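Local coordinates for variant surface glycoprotein MITat 1.13 (Trypanosoma brucei, PDB 6Z8H) that probably forms, with its many copies, the dense surface coat by which the parasite evades the host immune response through antigenic variation, at residues S39-R44 / E266-I271. Residues are numbered along the deposited sequence; the frame is centred on the assembly and turned at random.
Sequences SRLLKR and EALKAI. With MAN (alpha-D-mannopyranose), chain C.
L41 and R44 of helix 34-75 reach L268 of the segment 266-271, while S39, earlier on the same helix, meets a mannose of a glycan attached to the protein. At S39 the approach is through carbon: CB lies 3.3 Å from O3 of the mannose, which is also hydrogen-bonded to the backbone carbonyl of C35, in the same helix. R40, one residue on, serves the neighbouring loops, its guanidinium forming salt bridges with E172 and E185. L41 is the first side chain to touch the second helix, and it does so marginally, with its CD1 methyl 4.5 Å from CD1 of L268. I116 of helix 78-129 touches both leucines, so this pair belongs to a three-helix apolar junction.

The topology is that of the A-type variant surface glycoprotein N-terminal domain, whose elongated core is built on two long antiparallel helices, here 34-75 and 78-129; the short helix 260-273 packs against this pair. The nearest pair of CA atoms, those of R44 and L268, is 8.3 Å apart, and no hydrogen bond crosses the interface.

On the side of 39-44, R44 makes most of the contact. Extended at chi2, its chain bends at chi3 (65°), and the guanidinium presents one face to L268. The CD1 methyl sits over the centre of that face, 3.7 Å from R44 CZ, and its distance to R44 NH2 is nearly the same, 3.8 Å. On the leucine, chi1 of -62° sets CG anti to the carbonyl carbon and chi2 of -179° extends CD1 toward the arginine. Contact through the face is compatible with the polar bonds: R44 NE pairs with E182 in a salt bridge, and R44 NH1 hydrogen-bonds ND1 of H265, immediately before the second segment.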
loop_
_atom_site.group_PDB
_atom_site.type_symbol
_atom_site.label_atom_id
_atom_site.label_comp_id
_atom_site.label_asym_id
_atom_site.label_seq_id
_atom_site.Cartn_x
_atom_site.Cartn_y
_atom_site.Cartn_z
ATOM N N SER A 39 5.302 16.528 -2.643
ATOM C CA SER A 39 4.024 16.865 -2.028
ATOM C C SER A 39 2.882 16.697 -3.016
ATOM O O SER A 39 1.843 16.107 -2.684
ATOM C CB SER A 39 4.049 18.290 -1.483
ATOM O OG SER A 39 2.766 18.629 -0.993
ATOM N N ARG A 40 3.062 17.149 -4.254
ATOM C CA ARG A 40 1.961 17.087 -5.204
ATOM C C ARG A 40 1.665 15.643 -5.571
ATOM O O ARG A 40 0.498 15.244 -5.675
ATOM C CB ARG A 40 2.267 17.913 -6.459
ATOM C CG ARG A 40 1.024 18.050 -7.333
ATOM C CD ARG A 40 1.298 18.629 -8.723
ATOM N NE ARG A 40 1.957 19.930 -8.694
ATOM C CZ ARG A 40 2.077 20.732 -9.746
ATOM N NH1 ARG A 40 1.604 20.374 -10.926
ATOM N NH2 ARG A 40 2.725 21.876 -9.617
ATOM N N LEU A 41 2.701 14.835 -5.760
ATOM C CA LEU A 41 2.495 13.449 -6.164
ATOM C C LEU A 41 1.806 12.644 -5.061
ATOM O O LEU A 41 0.911 11.814 -5.334
ATOM C CB LEU A 41 3.833 12.817 -6.534
ATOM C CG LEU A 41 3.795 11.475 -7.272
ATOM C CD1 LEU A 41 2.909 11.575 -8.526
ATOM C CD2 LEU A 41 5.194 10.960 -7.612
ATOM N N LEU A 42 2.169 12.902 -3.801
ATOM C CA LEU A 42 1.502 12.240 -2.688
ATOM C C LEU A 42 0.082 12.761 -2.510
ATOM O O LEU A 42 -0.811 11.997 -2.126
ATOM C CB LEU A 42 2.296 12.445 -1.405
ATOM C CG LEU A 42 3.605 11.694 -1.307
ATOM C CD1 LEU A 42 4.381 12.137 -0.068
ATOM C CD2 LEU A 42 3.380 10.194 -1.229
ATOM N N LYS A 43 -0.169 14.039 -2.809
ATOM C CA LYS A 43 -1.538 14.554 -2.778
ATOM C C LYS A 43 -2.394 13.928 -3.870
ATOM O O LYS A 43 -3.577 13.636 -3.650
ATOM C CB LYS A 43 -1.521 16.080 -2.929
ATOM C CG LYS A 43 -1.368 16.820 -1.606
ATOM C CD LYS A 43 -1.319 18.335 -1.777
ATOM C CE LYS A 43 -0.551 18.957 -0.621
ATOM N NZ LYS A 43 -0.895 20.394 -0.365
ATOM N N ARG A 44 -1.829 13.720 -5.058
ATOM C CA ARG A 44 -2.555 13.033 -6.116
ATOM C C ARG A 44 -2.822 11.578 -5.744
ATOM O O ARG A 44 -3.922 11.049 -5.985
ATOM C CB ARG A 44 -1.777 13.112 -7.413
ATOM C CG ARG A 44 -1.647 14.516 -7.984
ATOM C CD ARG A 44 -0.829 14.466 -9.244
ATOM N NE ARG A 44 -1.497 13.705 -10.296
ATOM C CZ ARG A 44 -0.860 13.105 -11.299
ATOM N NH1 ARG A 44 0.470 13.164 -11.385
ATOM N NH2 ARG A 44 -1.528 12.453 -12.232
ATOM N N GLU A 266 1.802 7.106 -14.786
ATOM C CA GLU A 266 1.077 6.114 -15.603
ATOM C C GLU A 266 0.260 5.189 -14.688
ATOM O O GLU A 266 -0.790 4.733 -15.154
ATOM C CB GLU A 266 2.019 5.310 -16.481
ATOM C CG GLU A 266 1.312 4.304 -17.371
ATOM C CD GLU A 266 0.091 4.831 -18.116
ATOM O OE1 GLU A 266 -1.051 4.308 -17.867
ATOM O OE2 GLU A 266 0.271 5.784 -18.936
ATOM N N ALA A 267 0.702 4.922 -13.460
ATOM C CA ALA A 267 -0.043 4.027 -12.577
ATOM C C ALA A 267 -1.310 4.696 -12.072
ATOM O O ALA A 267 -2.348 4.034 -11.920
ATOM C CB ALA A 267 0.824 3.611 -11.394
ATOM N N LEU A 268 -1.273 6.008 -11.859
ATOM C CA LEU A 268 -2.500 6.735 -11.556
ATOM C C LEU A 268 -3.462 6.707 -12.742
ATOM O O LEU A 268 -4.662 6.453 -12.571
ATOM C CB LEU A 268 -2.162 8.173 -11.165
ATOM C CG LEU A 268 -1.285 8.311 -9.912
ATOM C CD1 LEU A 268 -1.041 9.773 -9.609
ATOM C CD2 LEU A 268 -1.951 7.592 -8.721
ATOM N N LYS A 269 -2.954 6.895 -13.962
ATOM C CA LYS A 269 -3.820 6.819 -15.135
ATOM C C LYS A 269 -4.448 5.429 -15.258
ATOM O O LYS A 269 -5.610 5.297 -15.671
ATOM C CB LYS A 269 -3.054 7.159 -16.407
ATOM C CG LYS A 269 -3.937 7.187 -17.620
ATOM C CD LYS A 269 -3.243 7.783 -18.825
ATOM C CE LYS A 269 -4.222 8.009 -19.964
ATOM N NZ LYS A 269 -3.546 8.433 -21.220
ATOM N N ALA A 270 -3.707 4.377 -14.890
ATOM C CA ALA A 270 -4.261 3.024 -14.979
ATOM C C ALA A 270 -5.512 2.857 -14.127
ATOM O O ALA A 270 -6.428 2.106 -14.494
ATOM C CB ALA A 270 -3.215 1.991 -14.560
ATOM N N ILE A 271 -5.563 3.536 -12.982
ATOM C CA ILE A 271 -6.741 3.456 -12.139
ATOM C C ILE A 271 -7.913 4.104 -12.852
ATOM O O ILE A 271 -9.010 3.542 -12.921
ATOM C CB ILE A 271 -6.493 4.108 -10.769
ATOM C CG1 ILE A 271 -5.370 3.413 -10.006
ATOM C CG2 ILE A 271 -7.793 4.091 -9.938
ATOM C CD1 ILE A 271 -4.972 4.151 -8.748
HETATM C C1 MAN C . 5.806 19.686 3.906
HETATM C C2 MAN C . 6.112 18.615 2.844
HETATM C C3 MAN C . 6.566 19.207 1.556
HETATM C C4 MAN C . 5.645 20.346 1.075
HETATM C C5 MAN C . 5.462 21.380 2.202
HETATM C C6 MAN C . 4.439 22.435 1.807
HETATM O O2 MAN C . 4.922 17.924 2.477
HETATM O O3 MAN C . 6.694 18.238 0.540
HETATM O O4 MAN C . 6.240 21.016 -0.053
HETATM O O5 MAN C . 4.986 20.720 3.382
HETATM O O6 MAN C . 4.483 22.557 0.363
#